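Local coordinates for putative cytoplasmic protein (Salmonella typhimurium LT2, PDB 2Q02) that is of unknown function but binds zinc in a xylose isomerase-like TIM barrel and may act as an isomerase, at residues F25-V28 with K29-E32; E256-I259 with E260-N264. One frame throughout, in Å; residues are numbered along the deposited sequence. Where two conformers were deposited one is given.

Interaction 1 of 2, residues F25-V28 with K29-E32; sequences FRLV and KRLE
Leu27 and Arg30, with Leu31 one residue further on, meet in a local contact along the last turns of helix 21-30, the first helix of the TIM barrel, which connects strand 9-12 to strand 35-39. The backbone is ordinary alpha-helix: Arg30 N donates to Arg26 O at 2.9 Å and Leu31 N to Leu27 O at 3.0 Å. The helix then closes in a Schellman motif, where Glu32 takes up a positive phi of 64°.

Leucine and arginine share one side of this end. The guanidinium of Arg30 is folded back along the helix, its chain bending at chi3 (-88°), and one face lies over Leu27 CA, off-centre toward the rim of the group, with Arg30 NH2 3.4 Å from Leu27 CA. Arg30 NH2 also comes within 3.5 Å of Leu27 CB, while Arg30 CG rests near Arg26 O. An arginine suits this place because its flat group can lie against carbon with its face and still offer N-H groups to acids; in one of its two conformers Arg30 makes salt bridges to Glu256 and Glu260 of helix 256-271. Leu27 and Leu31, one turn apart, run side by side in the same direction, and Leu27 CD2 touches Leu31 CD1 at 3.5 Å. Together they form an apolar strip that continues onto Ile259 and Ile263.

Phe25 packs on Val36 and Leu38 of strand 35-39 and on Leu59 of helix 53-62, and Val28 also meets Val36. Arg26 NE lies 4.6 Å from Arg30 NH2, two like charges near each other but not in contact. The acids bound by Arg30 would probably balance its charge, so one guanidinium serves two chemistries, a face over Leu27 and N-H groups paired with carboxylates, while Leu27 and Leu31 pack beside it.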
# COMPACT_ATOMS: atom_id res chain seq x y z
N PHE A 25 13.24 -3.77 -10.96
CA PHE A 25 13.69 -4.91 -10.15
C PHE A 25 15.20 -4.88 -9.93
O PHE A 25 15.67 -5.18 -8.83
CB PHE A 25 13.31 -6.25 -10.81
CG PHE A 25 11.84 -6.66 -10.67
CD1 PHE A 25 10.86 -5.75 -10.28
CD2 PHE A 25 11.45 -7.96 -10.95
CE1 PHE A 25 9.54 -6.15 -10.16
CE2 PHE A 25 10.13 -8.35 -10.83
CZ PHE A 25 9.18 -7.44 -10.44
N ARG A 26 15.94 -4.53 -10.98
CA ARG A 26 17.41 -4.48 -10.93
C ARG A 26 17.87 -3.41 -9.93
O ARG A 26 18.83 -3.61 -9.19
CB ARG A 26 18.00 -4.26 -12.34
CG ARG A 26 19.54 -4.27 -12.39
CD ARG A 26 20.09 -4.24 -13.81
NE ARG A 26 19.48 -3.16 -14.61
CZ ARG A 26 18.99 -3.28 -15.84
NH1 ARG A 26 19.04 -4.43 -16.52
NH2 ARG A 26 18.44 -2.21 -16.43
N LEU A 27 17.17 -2.28 -9.90
CA LEU A 27 17.46 -1.19 -8.96
C LEU A 27 17.25 -1.64 -7.51
O LEU A 27 18.12 -1.43 -6.65
CB LEU A 27 16.58 0.03 -9.29
CG LEU A 27 16.70 1.31 -8.48
CD1 LEU A 27 16.24 2.46 -9.35
CD2 LEU A 27 15.91 1.24 -7.19
N VAL A 28 16.10 -2.27 -7.25
CA VAL A 28 15.76 -2.75 -5.91
C VAL A 28 16.80 -3.78 -5.41
O VAL A 28 17.17 -3.76 -4.23
CB VAL A 28 14.34 -3.35 -5.86
CG1 VAL A 28 14.04 -4.00 -4.51
CG2 VAL A 28 13.30 -2.28 -6.17
N LYS A 29 17.29 -4.65 -6.30
CA LYS A 29 18.36 -5.59 -5.93
C LYS A 29 19.69 -4.85 -5.68
O LYS A 29 20.38 -5.16 -4.71
CB LYS A 29 18.52 -6.73 -6.95
CG LYS A 29 19.83 -7.58 -6.78
CD LYS A 29 19.56 -9.07 -6.57
CE LYS A 29 20.86 -9.92 -6.46
NZ LYS A 29 21.67 -9.94 -7.72
N ARG A 30 20.04 -3.86 -6.52
CA ARG A 30 21.23 -3.03 -6.29
C ARG A 30 21.21 -2.40 -4.89
O ARG A 30 22.25 -2.27 -4.24
CB ARG A 30 21.37 -1.93 -7.37
CG ARG A 30 22.07 -2.36 -8.69
CD ARG A 30 22.31 -1.17 -9.66
NE ARG A 30 21.16 -0.94 -10.54
CZ ARG A 30 20.38 0.14 -10.55
NH1 ARG A 30 20.60 1.18 -9.76
NH2 ARG A 30 19.35 0.19 -11.39
N LEU A 31 20.03 -1.99 -4.42
CA LEU A 31 19.87 -1.40 -3.07
C LEU A 31 19.77 -2.45 -1.95
O LEU A 31 19.63 -2.10 -0.78
CB LEU A 31 18.61 -0.54 -3.04
CG LEU A 31 18.68 0.69 -3.94
CD1 LEU A 31 17.34 1.41 -3.96
CD2 LEU A 31 19.79 1.63 -3.46
N GLU A 32 19.82 -3.72 -2.33
CA GLU A 32 19.78 -4.85 -1.40
C GLU A 32 18.49 -4.97 -0.60
O GLU A 32 18.54 -5.33 0.58
CB GLU A 32 20.99 -4.84 -0.47
CG GLU A 32 22.24 -5.44 -1.08
CD GLU A 32 23.45 -5.30 -0.19
OE1 GLU A 32 23.85 -4.15 0.08
OE2 GLU A 32 23.99 -6.34 0.24

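Interaction 2 of 2, residues E256-I259 with E260-N264; sequences EAEI and EEQIN
Ile259 touches Ile263 one turn further along helix 256-271, and on another side of the same helix Glu258 reaches for Gln262. Gln262 CB lies 3.6 Å from Glu258 O, the carbonyl that also accepts the backbone N-H of Gln262. Gln262 CG comes closer, 3.1 Å from Glu258 O. A bend at chi2 (-93°) then swings the amide alongside the carboxylate of Glu258, the two planes turned 43° apart. At the tip, Gln262 NE2 gives Glu258 OE2 a weak hydrogen bond of 3.5 Å. Glutamine suits the position since it can donate to an acid without adding negative charge. Glu261 does add it: its OE1 stands 3.9 Å from Glu258 OE2, a mild repulsion that the amide may partly relieve.

The isoleucines lie side by side and point the same way, with Ile259 CG2 3.6 Å from Ile263 CD1; their branched chains fill the buried side, where Ile259 packs on Leu27. Glu260 extends back past Glu256 O, its OE2 3.3 Å from that oxygen, two acceptors brought together while the carboxylate of Glu260 is paired with Arg30. Such i to i+4 pairing is that of an amphipathic helix, here the last outer helix of the TIM barrel, with its isoleucines on the buried side.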
# COMPACT_ATOMS: atom_id res chain seq x y z
N GLU A 256 17.59 7.08 -12.05
CA GLU A 256 17.73 5.86 -11.26
C GLU A 256 18.62 6.09 -10.04
O GLU A 256 18.45 5.43 -9.01
CB GLU A 256 18.33 4.73 -12.08
CG GLU A 256 17.39 4.07 -13.06
CD GLU A 256 17.97 2.77 -13.62
OE1 GLU A 256 18.65 2.07 -12.85
OE2 GLU A 256 17.75 2.45 -14.81
N ALA A 257 19.59 6.99 -10.19
CA ALA A 257 20.47 7.40 -9.11
C ALA A 257 19.68 8.17 -8.04
O ALA A 257 19.78 7.85 -6.85
CB ALA A 257 21.64 8.25 -9.65
N GLU A 258 18.89 9.17 -8.46
CA GLU A 258 18.07 9.99 -7.55
C GLU A 258 17.08 9.11 -6.75
O GLU A 258 16.86 9.35 -5.55
CB GLU A 258 17.32 11.06 -8.34
CG GLU A 258 16.35 11.95 -7.53
CD GLU A 258 17.00 13.24 -6.98
OE1 GLU A 258 17.43 14.12 -7.79
OE2 GLU A 258 17.05 13.37 -5.74
N ILE A 259 16.51 8.11 -7.42
CA ILE A 259 15.60 7.14 -6.79
C ILE A 259 16.34 6.36 -5.72
O ILE A 259 15.81 6.17 -4.62
CB ILE A 259 15.01 6.13 -7.82
CG1 ILE A 259 14.00 6.81 -8.74
CG2 ILE A 259 14.28 4.99 -7.13
CD1 ILE A 259 13.54 5.88 -9.88
N GLU A 260 17.55 5.90 -6.04
CA GLU A 260 18.37 5.16 -5.07
C GLU A 260 18.66 6.03 -3.84
O GLU A 260 18.59 5.54 -2.71
CB GLU A 260 19.68 4.65 -5.69
CG GLU A 260 19.52 3.50 -6.72
CD GLU A 260 20.84 3.11 -7.41
OE1 GLU A 260 21.62 2.32 -6.84
OE2 GLU A 260 21.10 3.56 -8.54
N GLU A 261 18.95 7.31 -4.06
CA GLU A 261 19.27 8.26 -2.98
C GLU A 261 18.11 8.47 -2.01
O GLU A 261 18.30 8.54 -0.81
CB GLU A 261 19.68 9.62 -3.57
CG GLU A 261 21.08 9.69 -4.20
CD GLU A 261 21.34 11.04 -4.90
OE1 GLU A 261 20.52 11.98 -4.76
OE2 GLU A 261 22.38 11.18 -5.58
N GLN A 262 16.91 8.59 -2.56
CA GLN A 262 15.71 8.90 -1.77
C GLN A 262 15.26 7.73 -0.92
O GLN A 262 14.71 7.90 0.17
CB GLN A 262 14.59 9.31 -2.70
CG GLN A 262 14.87 10.59 -3.47
CD GLN A 262 14.34 11.84 -2.78
OE1 GLN A 262 13.78 11.77 -1.69
NE2 GLN A 262 14.50 12.97 -3.43
N ILE A 263 15.46 6.53 -1.44
CA ILE A 263 15.15 5.31 -0.71
C ILE A 263 16.18 5.16 0.38
O ILE A 263 15.83 4.90 1.52
CB ILE A 263 15.13 4.04 -1.63
CG1 ILE A 263 13.99 4.14 -2.66
CG2 ILE A 263 14.93 2.79 -0.80
CD1 ILE A 263 14.17 3.29 -3.93
N ASN A 264 17.45 5.33 0.05
CA ASN A 264 18.50 5.32 1.10
C ASN A 264 18.29 6.43 2.16
O ASN A 264 18.36 6.15 3.37
CB ASN A 264 19.90 5.39 0.47
CG ASN A 264 20.29 4.12 -0.28
OD1 ASN A 264 19.75 3.03 -0.03
ND2 ASN A 264 21.24 4.24 -1.19

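Interactions 1 and 2 belong to the first and last helices of the barrel, which become neighbours when strand 242-244 closes the sheet beside strand 9-12. Their centres lie 11 Å apart and their side chains touch. Arg30 spans the gap with a two-pronged salt bridge, NH2 to Glu256 OE1 at 2.5 Å and NH1 to Glu260 OE2 at 2.7 Å. Beside it Leu31 CD1 meets Ile263 CD1 at 3.7 Å, so charge and apolar packing act together at this seam. The zinc-binding residues lie elsewhere: the side chain of Ile263 is about 11 Å from that of Glu245, and 25-32 is away from the metal.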